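Local atomic coordinates of DspB (PDB entry 1YHT), a protein that hydrolyses terminal N-acetylhexosamine residues as a family 20 glycoside hydrolase and releases bacteria from biofilms, probably by cutting a matrix polysaccharide. Residues Leu270-Pro281 and Ala323-Ala334; Ala294-Leu304 and Ser348-Thr357. All coordinates share one frame; numbering follows the deposited sequence.

Contact 1 of 2, residues Leu270-Pro281 and Ala323-Ala334; sequences LNYNSYYLYIVP and AGAALSIWGEDA. With ACY (acetic acid), chain B.
Tyr278 and Trp330 make an edge-to-face aromatic pair, planes at 61°. The five-membered ring of Trp330 turns its edge to one face of Tyr278. Trp330 NE1 lies over the middle of that face, 3.2 Å from Tyr278 CD2. Ser274 CB covers the opposite face. With CG beside the backbone N (chi1 -82°), Tyr278 reaches out to an acetic acid molecule, probably from the crystallisation liquor, and its OH donates to ACY O at 2.7 Å. Nearer the start of both segments, Ala326 CB makes a CH-pi contact over one face of Tyr272, 3.6 Å from Tyr272 CZ. Tyr272 OH is bonded to His51.

Backbone bonds join the segments as parallel strands of the TIM barrel wall. Asn271 N donates to Gly324 O. The short helix 274-277 then breaks the pairing. It resumes where Ser328 N donates to Leu277 O, Ile279 N to Ser328 O, and Trp330 N to Ile279 O. Water 1 fills in at the break, 2.8 Å from both Tyr272 O and Ser328 OG.

On the sheet face that carries Ile279 and Ile329, Ile279 CG2 lies beside Ile329 CG1 at 3.8 Å. Pro281 CG meets Ile329 CG2 at the same distance.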
loop_
_atom_site.group_PDB
_atom_site.type_symbol
_atom_site.label_atom_id
_atom_site.label_comp_id
_atom_site.label_asym_id
_atom_site.label_seq_id
_atom_site.Cartn_x
_atom_site.Cartn_y
_atom_site.Cartn_z
ATOM N N LEU A 270 -8.610 9.301 -0.619
ATOM C CA LEU A 270 -7.536 9.751 0.281
ATOM C C LEU A 270 -6.367 10.241 -0.549
ATOM O O LEU A 270 -6.008 9.624 -1.560
ATOM C CB LEU A 270 -7.056 8.626 1.220
ATOM C CG LEU A 270 -8.021 8.171 2.308
ATOM C CD1 LEU A 270 -9.155 7.286 1.712
ATOM C CD2 LEU A 270 -7.285 7.420 3.413
ATOM N N ASN A 271 -5.774 11.335 -0.092
ATOM C CA ASN A 271 -4.716 11.982 -0.792
ATOM C C ASN A 271 -3.376 11.409 -0.327
ATOM O O ASN A 271 -2.973 11.577 0.807
ATOM C CB ASN A 271 -4.798 13.499 -0.525
ATOM C CG ASN A 271 -3.788 14.311 -1.338
ATOM O OD1 ASN A 271 -2.978 13.754 -2.077
ATOM N ND2 ASN A 271 -3.857 15.653 -1.219
ATOM N N TYR A 272 -2.694 10.739 -1.228
ATOM C CA TYR A 272 -1.400 10.143 -0.944
ATOM C C TYR A 272 -0.273 10.900 -1.673
ATOM O O TYR A 272 0.846 10.398 -1.747
ATOM C CB TYR A 272 -1.411 8.691 -1.358
ATOM C CG TYR A 272 -1.899 7.686 -0.306
ATOM C CD1 TYR A 272 -3.154 7.795 0.273
ATOM C CD2 TYR A 272 -1.108 6.596 0.070
ATOM C CE1 TYR A 272 -3.620 6.845 1.198
ATOM C CE2 TYR A 272 -1.589 5.635 0.970
ATOM C CZ TYR A 272 -2.846 5.769 1.545
ATOM O OH TYR A 272 -3.377 4.811 2.446
ATOM N N ASN A 273 -0.611 12.083 -2.229
ATOM C CA ASN A 273 0.319 12.938 -3.051
ATOM C C ASN A 273 1.772 12.586 -2.868
ATOM O O ASN A 273 2.351 12.927 -1.845
ATOM C CB ASN A 273 0.108 14.418 -2.698
ATOM C CG ASN A 273 0.967 15.378 -3.540
ATOM O OD1 ASN A 273 2.020 15.014 -4.052
ATOM N ND2 ASN A 273 0.507 16.608 -3.665
ATOM N N SER A 274 2.376 11.942 -3.871
ATOM C CA SER A 274 3.752 11.451 -3.764
ATOM C C SER A 274 4.778 12.580 -3.599
ATOM O O SER A 274 5.788 12.401 -2.959
ATOM C CB SER A 274 4.130 10.575 -4.960
ATOM O OG SER A 274 4.010 11.310 -6.163
ATOM N N TYR A 275 4.505 13.767 -4.119
ATOM C CA TYR A 275 5.485 14.836 -3.917
ATOM C C TYR A 275 5.734 15.185 -2.451
ATOM O O TYR A 275 6.895 15.303 -2.048
ATOM C CB TYR A 275 5.102 16.085 -4.677
ATOM C CG TYR A 275 6.193 17.136 -4.629
ATOM C CD1 TYR A 275 7.326 17.046 -5.448
ATOM C CD2 TYR A 275 6.109 18.179 -3.741
ATOM C CE1 TYR A 275 8.336 18.002 -5.384
ATOM C CE2 TYR A 275 7.098 19.157 -3.689
ATOM C CZ TYR A 275 8.184 19.071 -4.522
ATOM O OH TYR A 275 9.143 20.042 -4.404
ATOM N N TYR A 276 4.670 15.387 -1.673
ATOM C CA TYR A 276 4.793 15.765 -0.249
ATOM C C TYR A 276 4.738 14.597 0.748
ATOM O O TYR A 276 5.210 14.709 1.887
ATOM C CB TYR A 276 3.671 16.729 0.132
ATOM C CG TYR A 276 3.880 18.107 -0.416
ATOM C CD1 TYR A 276 4.900 18.917 0.101
ATOM C CD2 TYR A 276 3.097 18.599 -1.473
ATOM C CE1 TYR A 276 5.114 20.175 -0.389
ATOM C CE2 TYR A 276 3.297 19.902 -1.957
ATOM C CZ TYR A 276 4.310 20.668 -1.417
ATOM O OH TYR A 276 4.560 21.936 -1.885
ATOM N N LEU A 277 4.101 13.519 0.323
ATOM C CA LEU A 277 3.691 12.474 1.230
ATOM C C LEU A 277 4.374 11.137 1.027
ATOM O O LEU A 277 4.103 10.219 1.788
ATOM C CB LEU A 277 2.169 12.321 1.205
ATOM C CG LEU A 277 1.349 13.592 1.422
ATOM C CD1 LEU A 277 -0.102 13.292 1.336
ATOM C CD2 LEU A 277 1.627 14.310 2.738
ATOM N N TYR A 278 5.252 11.025 0.041
ATOM C CA TYR A 278 6.153 9.859 -0.076
ATOM C C TYR A 278 7.502 10.252 0.487
ATOM O O TYR A 278 8.001 11.345 0.201
ATOM C CB TYR A 278 6.380 9.452 -1.529
ATOM C CG TYR A 278 5.309 8.593 -2.147
ATOM C CD1 TYR A 278 4.008 8.539 -1.624
ATOM C CD2 TYR A 278 5.575 7.875 -3.306
ATOM C CE1 TYR A 278 3.051 7.765 -2.203
ATOM C CE2 TYR A 278 4.588 7.136 -3.912
ATOM C CZ TYR A 278 3.350 7.053 -3.351
ATOM O OH TYR A 278 2.398 6.223 -3.944
ATOM N N ILE A 279 8.068 9.355 1.297
ATOM C CA ILE A 279 9.475 9.444 1.650
ATOM C C ILE A 279 10.119 8.092 1.337
ATOM O O ILE A 279 9.531 7.022 1.611
ATOM C CB ILE A 279 9.701 9.964 3.137
ATOM C CG1 ILE A 279 11.194 10.146 3.405
ATOM C CG2 ILE A 279 9.083 9.011 4.158
ATOM C CD1 ILE A 279 11.490 11.123 4.561
ATOM N N VAL A 280 11.334 8.139 0.786
ATOM C CA VAL A 280 12.107 6.966 0.430
ATOM C C VAL A 280 13.449 7.012 1.187
ATOM O O VAL A 280 14.484 7.491 0.681
ATOM C CB VAL A 280 12.291 6.845 -1.131
ATOM C CG1 VAL A 280 12.782 5.469 -1.522
ATOM C CG2 VAL A 280 10.929 7.158 -1.874
ATOM N N PRO A 281 13.437 6.535 2.424
ATOM C CA PRO A 281 14.664 6.665 3.191
ATOM C C PRO A 281 15.871 5.978 2.566
ATOM O O PRO A 281 15.803 4.855 2.034
ATOM C CB PRO A 281 14.301 6.053 4.549
ATOM C CG PRO A 281 12.811 6.224 4.613
ATOM C CD PRO A 281 12.366 5.931 3.226
ATOM N N ALA A 323 -11.343 12.511 1.888
ATOM C CA ALA A 323 -11.628 11.634 3.018
ATOM C C ALA A 323 -10.443 11.583 4.026
ATOM O O ALA A 323 -10.633 11.312 5.181
ATOM C CB ALA A 323 -11.987 10.251 2.482
ATOM N N GLY A 324 -9.249 11.943 3.587
ATOM C CA GLY A 324 -8.039 11.787 4.414
ATOM C C GLY A 324 -6.760 11.788 3.600
ATOM O O GLY A 324 -6.750 12.265 2.452
ATOM N N ALA A 325 -5.690 11.238 4.203
ATOM C CA ALA A 325 -4.323 11.319 3.663
ATOM C C ALA A 325 -3.421 10.414 4.426
ATOM O O ALA A 325 -3.726 10.030 5.562
ATOM C CB ALA A 325 -3.784 12.755 3.750
ATOM N N ALA A 326 -2.316 10.041 3.812
ATOM C CA ALA A 326 -1.295 9.250 4.513
ATOM C C ALA A 326 0.086 9.655 4.091
ATOM O O ALA A 326 0.288 10.063 2.950
ATOM C CB ALA A 326 -1.500 7.792 4.235
ATOM N N LEU A 327 1.025 9.566 5.022
ATOM C CA LEU A 327 2.445 9.487 4.703
ATOM C C LEU A 327 2.763 8.068 4.273
ATOM O O LEU A 327 2.420 7.140 4.998
ATOM C CB LEU A 327 3.309 9.766 5.921
ATOM C CG LEU A 327 4.840 9.758 5.746
ATOM C CD1 LEU A 327 5.341 10.898 4.907
ATOM C CD2 LEU A 327 5.560 9.843 7.129
ATOM N N SER A 328 3.499 7.921 3.188
ATOM C CA SER A 328 4.013 6.637 2.739
ATOM C C SER A 328 5.540 6.579 2.891
ATOM O O SER A 328 6.250 7.436 2.387
ATOM C CB SER A 328 3.613 6.424 1.264
ATOM O OG SER A 328 2.195 6.273 1.076
ATOM N N ILE A 329 6.042 5.573 3.609
ATOM C CA ILE A 329 7.463 5.355 3.775
ATOM C C ILE A 329 7.830 4.119 2.994
ATOM O O ILE A 329 7.557 2.997 3.422
ATOM C CB ILE A 329 7.850 5.130 5.270
ATOM C CG1 ILE A 329 7.338 6.277 6.158
ATOM C CG2 ILE A 329 9.378 4.911 5.358
ATOM C CD1 ILE A 329 7.611 6.121 7.698
ATOM N N TRP A 330 8.493 4.336 1.874
ATOM C CA TRP A 330 8.849 3.320 0.945
ATOM C C TRP A 330 10.270 2.873 1.195
ATOM O O TRP A 330 11.139 3.681 1.553
ATOM C CB TRP A 330 8.705 3.791 -0.487
ATOM C CG TRP A 330 7.287 4.151 -0.896
ATOM C CD1 TRP A 330 6.771 5.383 -0.991
ATOM C CD2 TRP A 330 6.260 3.248 -1.281
ATOM N NE1 TRP A 330 5.461 5.324 -1.408
ATOM C CE2 TRP A 330 5.123 4.016 -1.587
ATOM C CE3 TRP A 330 6.186 1.857 -1.387
ATOM C CZ2 TRP A 330 3.934 3.448 -2.008
ATOM C CZ3 TRP A 330 4.999 1.292 -1.783
ATOM C CH2 TRP A 330 3.889 2.078 -2.085
ATOM N N GLY A 331 10.480 1.572 0.970
ATOM C CA GLY A 331 11.651 0.833 1.462
ATOM C C GLY A 331 12.802 0.564 0.523
ATOM O O GLY A 331 13.825 0.049 0.977
ATOM N N GLU A 332 12.639 0.882 -0.758
ATOM C CA GLU A 332 13.596 0.490 -1.844
ATOM C C GLU A 332 15.043 0.793 -1.556
ATOM O O GLU A 332 15.943 0.062 -1.987
ATOM C CB GLU A 332 13.459 1.331 -3.135
ATOM C CG GLU A 332 12.256 1.413 -3.833
ATOM C CD GLU A 332 11.383 2.485 -3.335
ATOM O OE1 GLU A 332 11.344 3.620 -3.914
ATOM O OE2 GLU A 332 10.694 2.110 -2.397
ATOM N N ASP A 333 15.278 1.952 -0.955
ATOM C CA ASP A 333 16.614 2.539 -0.891
ATOM C C ASP A 333 17.221 2.429 0.516
ATOM O O ASP A 333 18.311 2.951 0.767
ATOM C CB ASP A 333 16.546 4.039 -1.285
ATOM C CG ASP A 333 16.408 4.271 -2.798
ATOM O OD1 ASP A 333 16.471 3.310 -3.588
ATOM O OD2 ASP A 333 16.197 5.433 -3.193
ATOM N N ALA A 334 16.478 1.791 1.436
ATOM C CA ALA A 334 16.771 1.871 2.863
ATOM C C ALA A 334 17.708 0.752 3.387
ATOM O O ALA A 334 17.813 0.547 4.597
ATOM C CB ALA A 334 15.484 1.870 3.626
HETATM C C ACY B . 2.817 3.371 -5.963
HETATM O O ACY B . 3.392 4.448 -5.762
HETATM O OXT ACY B . 3.258 2.481 -6.738
HETATM C CH3 ACY B . 1.555 3.124 -5.208
HETATM O O HOH W 1 1.369 8.926 0.577
HETATM O O HOH W 2 15.613 7.619 -1.890
HETATM O O HOH W 3 13.738 3.528 0.995
#

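Contact 2 of 2, residues Ala294-Leu304 and Ser348-Thr357; sequences AAKDVIKNWDL and SLLEAVIHKT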
loop_
_atom_site.group_PDB
_atom_site.type_symbol
_atom_site.label_atom_id
_atom_site.label_comp_id
_atom_site.label_asym_id
_atom_site.label_seq_id
_atom_site.Cartn_x
_atom_site.Cartn_y
_atom_site.Cartn_z
ATOM N N ALA A 294 11.830 17.799 5.404
ATOM C CA ALA A 294 10.567 17.321 4.799
ATOM C C ALA A 294 9.357 17.646 5.656
ATOM O O ALA A 294 8.311 18.047 5.139
ATOM C CB ALA A 294 10.621 15.818 4.502
ATOM N N ALA A 295 9.500 17.477 6.964
ATOM C CA ALA A 295 8.413 17.773 7.877
ATOM C C ALA A 295 8.072 19.275 7.818
ATOM O O ALA A 295 6.924 19.654 7.711
ATOM C CB ALA A 295 8.776 17.341 9.271
ATOM N N LYS A 296 9.092 20.125 7.871
ATOM C CA LYS A 296 8.860 21.567 7.853
ATOM C C LYS A 296 8.231 21.993 6.529
ATOM O O LYS A 296 7.366 22.854 6.499
ATOM C CB LYS A 296 10.171 22.330 8.112
ATOM C CG LYS A 296 10.559 22.300 9.569
ATOM C CD LYS A 296 11.981 22.753 9.790
ATOM C CE LYS A 296 12.240 22.964 11.305
ATOM N NZ LYS A 296 13.412 23.874 11.518
ATOM N N ASP A 297 8.652 21.332 5.461
ATOM C CA ASP A 297 8.168 21.608 4.097
ATOM C C ASP A 297 6.674 21.283 3.978
ATOM O O ASP A 297 5.904 22.085 3.465
ATOM C CB ASP A 297 9.035 20.851 3.069
ATOM C CG ASP A 297 8.721 21.227 1.604
ATOM O OD1 ASP A 297 8.546 22.416 1.309
ATOM O OD2 ASP A 297 8.684 20.309 0.760
ATOM N N VAL A 298 6.257 20.145 4.518
ATOM C CA VAL A 298 4.830 19.805 4.587
ATOM C C VAL A 298 4.057 20.833 5.439
ATOM O O VAL A 298 2.991 21.299 5.071
ATOM C CB VAL A 298 4.663 18.365 5.150
ATOM C CG1 VAL A 298 3.212 18.068 5.609
ATOM C CG2 VAL A 298 5.164 17.373 4.108
ATOM N N ILE A 299 4.615 21.205 6.573
ATOM C CA ILE A 299 3.939 22.159 7.438
ATOM C C ILE A 299 3.726 23.507 6.724
ATOM O O ILE A 299 2.632 24.080 6.779
ATOM C CB ILE A 299 4.737 22.361 8.737
ATOM C CG1 ILE A 299 4.617 21.106 9.635
ATOM C CG2 ILE A 299 4.269 23.623 9.497
ATOM C CD1 ILE A 299 5.745 20.947 10.575
ATOM N N LYS A 300 4.771 23.989 6.060
ATOM C CA LYS A 300 4.749 25.309 5.397
ATOM C C LYS A 300 3.909 25.329 4.117
ATOM O O LYS A 300 3.130 26.262 3.895
ATOM C CB LYS A 300 6.185 25.682 5.065
ATOM C CG LYS A 300 6.417 27.054 4.440
ATOM C CD LYS A 300 6.882 28.065 5.447
ATOM C CE LYS A 300 7.789 29.109 4.782
ATOM N NZ LYS A 300 7.199 29.648 3.551
ATOM N N ASN A 301 4.042 24.262 3.330
ATOM C CA ASN A 301 3.648 24.240 1.915
ATOM C C ASN A 301 2.567 23.223 1.530
ATOM O O ASN A 301 1.968 23.356 0.469
ATOM C CB ASN A 301 4.886 24.004 1.011
ATOM C CG ASN A 301 5.993 25.030 1.244
ATOM O OD1 ASN A 301 7.132 24.684 1.602
ATOM N ND2 ASN A 301 5.673 26.275 1.058
ATOM N N TRP A 302 2.327 22.191 2.339
ATOM C CA TRP A 302 1.299 21.225 1.976
ATOM C C TRP A 302 -0.023 21.489 2.677
ATOM O O TRP A 302 -0.056 21.922 3.839
ATOM C CB TRP A 302 1.756 19.776 2.204
ATOM C CG TRP A 302 0.709 18.805 1.734
ATOM C CD1 TRP A 302 0.341 18.544 0.449
ATOM C CD2 TRP A 302 -0.145 18.024 2.565
ATOM N NE1 TRP A 302 -0.679 17.607 0.425
ATOM C CE2 TRP A 302 -0.990 17.271 1.714
ATOM C CE3 TRP A 302 -0.239 17.833 3.946
ATOM C CZ2 TRP A 302 -1.925 16.376 2.205
ATOM C CZ3 TRP A 302 -1.202 16.965 4.427
ATOM C CH2 TRP A 302 -2.053 16.275 3.552
ATOM N N ASP A 303 -1.124 21.264 1.968
ATOM C CA ASP A 303 -2.426 21.128 2.616
ATOM C C ASP A 303 -3.223 20.045 1.922
ATOM O O ASP A 303 -2.872 19.589 0.808
ATOM C CB ASP A 303 -3.234 22.449 2.682
ATOM C CG ASP A 303 -3.682 22.951 1.339
ATOM O OD1 ASP A 303 -4.682 22.426 0.805
ATOM O OD2 ASP A 303 -3.061 23.935 0.854
ATOM N N LEU A 304 -4.298 19.630 2.573
ATOM C CA LEU A 304 -5.009 18.422 2.131
ATOM C C LEU A 304 -5.522 18.525 0.671
ATOM O O LEU A 304 -5.692 17.501 -0.002
ATOM C CB LEU A 304 -6.150 18.103 3.095
ATOM C CG LEU A 304 -6.917 16.825 2.802
ATOM C CD1 LEU A 304 -5.942 15.578 2.864
ATOM C CD2 LEU A 304 -8.099 16.681 3.728
ATOM N N SER A 348 8.648 13.375 12.936
ATOM C CA SER A 348 8.202 14.747 12.727
ATOM C C SER A 348 7.324 14.860 11.474
ATOM O O SER A 348 6.331 15.553 11.465
ATOM C CB SER A 348 9.417 15.676 12.611
ATOM O OG SER A 348 10.083 15.739 13.883
ATOM N N LEU A 349 7.701 14.138 10.419
ATOM C CA LEU A 349 7.015 14.236 9.154
ATOM C C LEU A 349 5.661 13.563 9.259
ATOM O O LEU A 349 4.652 14.051 8.736
ATOM C CB LEU A 349 7.901 13.627 8.072
ATOM C CG LEU A 349 7.297 13.436 6.679
ATOM C CD1 LEU A 349 6.787 14.729 6.088
ATOM C CD2 LEU A 349 8.353 12.793 5.756
ATOM N N LEU A 350 5.626 12.418 9.929
ATOM C CA LEU A 350 4.351 11.715 10.103
ATOM C C LEU A 350 3.372 12.526 10.938
ATOM O O LEU A 350 2.199 12.612 10.612
ATOM C CB LEU A 350 4.592 10.321 10.741
ATOM C CG LEU A 350 3.329 9.495 11.036
ATOM C CD1 LEU A 350 2.422 9.279 9.793
ATOM C CD2 LEU A 350 3.677 8.176 11.717
ATOM N N GLU A 351 3.860 13.117 12.030
ATOM C CA GLU A 351 3.066 14.053 12.830
ATOM C C GLU A 351 2.489 15.200 12.013
ATOM O O GLU A 351 1.318 15.524 12.130
ATOM C CB GLU A 351 3.885 14.621 14.013
ATOM C CG GLU A 351 4.218 13.575 15.042
ATOM C CD GLU A 351 5.175 14.082 16.119
ATOM O OE1 GLU A 351 5.654 15.247 16.019
ATOM O OE2 GLU A 351 5.396 13.306 17.060
ATOM N N ALA A 352 3.333 15.819 11.209
ATOM C CA ALA A 352 2.948 16.957 10.343
ATOM C C ALA A 352 1.843 16.571 9.355
ATOM O O ALA A 352 0.895 17.286 9.178
ATOM C CB ALA A 352 4.145 17.442 9.555
ATOM N N VAL A 353 1.998 15.441 8.690
ATOM C CA VAL A 353 0.990 14.996 7.720
ATOM C C VAL A 353 -0.385 14.770 8.405
ATOM O O VAL A 353 -1.434 15.228 7.904
ATOM C CB VAL A 353 1.447 13.708 6.992
ATOM C CG1 VAL A 353 0.302 13.151 6.091
ATOM C CG2 VAL A 353 2.698 13.973 6.164
ATOM N N ILE A 354 -0.362 14.138 9.564
ATOM C CA ILE A 354 -1.571 13.849 10.341
ATOM C C ILE A 354 -2.216 15.153 10.805
ATOM O O ILE A 354 -3.411 15.326 10.659
ATOM C CB ILE A 354 -1.316 12.890 11.559
ATOM C CG1 ILE A 354 -0.991 11.482 11.065
ATOM C CG2 ILE A 354 -2.504 12.846 12.477
ATOM C CD1 ILE A 354 -0.435 10.521 12.111
ATOM N N HIS A 355 -1.422 16.028 11.397
ATOM C CA HIS A 355 -1.936 17.297 11.876
ATOM C C HIS A 355 -2.435 18.180 10.729
ATOM O O HIS A 355 -3.472 18.778 10.858
ATOM C CB HIS A 355 -0.896 18.060 12.691
ATOM C CG HIS A 355 -0.576 17.446 14.019
ATOM N ND1 HIS A 355 -1.543 16.953 14.871
ATOM C CD2 HIS A 355 0.607 17.287 14.667
ATOM C CE1 HIS A 355 -0.970 16.471 15.961
ATOM N NE2 HIS A 355 0.335 16.652 15.865
ATOM N N LYS A 356 -1.697 18.276 9.635
ATOM C CA LYS A 356 -2.133 19.087 8.496
ATOM C C LYS A 356 -3.391 18.551 7.864
ATOM O O LYS A 356 -4.190 19.331 7.339
ATOM C CB LYS A 356 -1.054 19.202 7.430
ATOM C CG LYS A 356 0.157 20.047 7.840
ATOM C CD LYS A 356 -0.154 21.578 7.933
ATOM C CE LYS A 356 -0.642 22.129 6.623
ATOM N NZ LYS A 356 0.139 23.309 6.191
ATOM N N THR A 357 -3.580 17.232 7.930
ATOM C CA THR A 357 -4.767 16.609 7.358
ATOM C C THR A 357 -5.992 16.877 8.254
ATOM O O THR A 357 -7.053 17.287 7.785
ATOM C CB THR A 357 -4.584 15.090 7.187
ATOM O OG1 THR A 357 -3.452 14.809 6.337
ATOM C CG2 THR A 357 -5.831 14.451 6.619
HETATM O O HOH W 4 0.242 25.174 4.075
HETATM O O HOH W 5 -5.019 20.652 5.302
#
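Two neighbouring helices of the outer layer of the TIM barrel, 287-301 and 339-358, pack here almost parallel. Their axes approach to 8.2 Å and cross at 15°. Ala295 CB rests against the backbone of helix 339-358, 3.6 Å from Leu349 N, beside Ser348 CB. Val298 is a knob in a hole formed by Leu349, Ala352, Val353 and Lys356. Its two branches divide the work. CG2 meets Leu349 CD1 at 3.7 Å, while CG1 faces Ala352 and Val353. On the outer side Ile299 CG1 touches Ala352 CB at 3.7 Å.

Past the end of the first helix, the Trp302 indole and the Lys356 chain run alongside each other, heading opposite ways. Lys356 CB lies 3.7 Å from Trp302 CZ3. The rim of the indole also points at Thr357, whose OG1 is in the ring plane and 3.4 Å from Trp302 CH2. That hydroxyl donates to Val353 O, which also accepts from Thr357 N on the opposite face of its plane. Trp302 NE1 is bonded to Val306 O.

Bends at chi2 (-71°), chi3 and chi4 carry the Lys356 amine across to the C-terminal end of helix 287-301. Lys356 NZ donates to Ile299 O at 2.7 Å, from above the carbonyl plane. Water 4 accepts from the same amine and donates to Lys300 O. The positive charge thus sits at a helix end where carbonyls point outward, and would probably be favoured by the helix dipole.

Overall arrangement
The chain begins with strand 18-24 and builds most of the barrel before it reaches strand 269-271. The short helix 274-277, strand 278-279 and helix 287-301 follow. It then returns to the wall in strand 324-329, which pairs with 18-24 and so closes the barrel, and ends in helix 339-358. Contact 1 closes the strand-helix-strand crossover between parallel strands. Contact 2 closes the helix-strand-helix step that follows. Their segments alternate, so the closures cross rather than nest. They also touch: Asn271 ND2 probably bonds to Leu304 O and also donates to Val306 O, Ala325 packs on Thr357, and Tyr276 meets Trp302. Together they tie the last strands of the barrel to its last two helices.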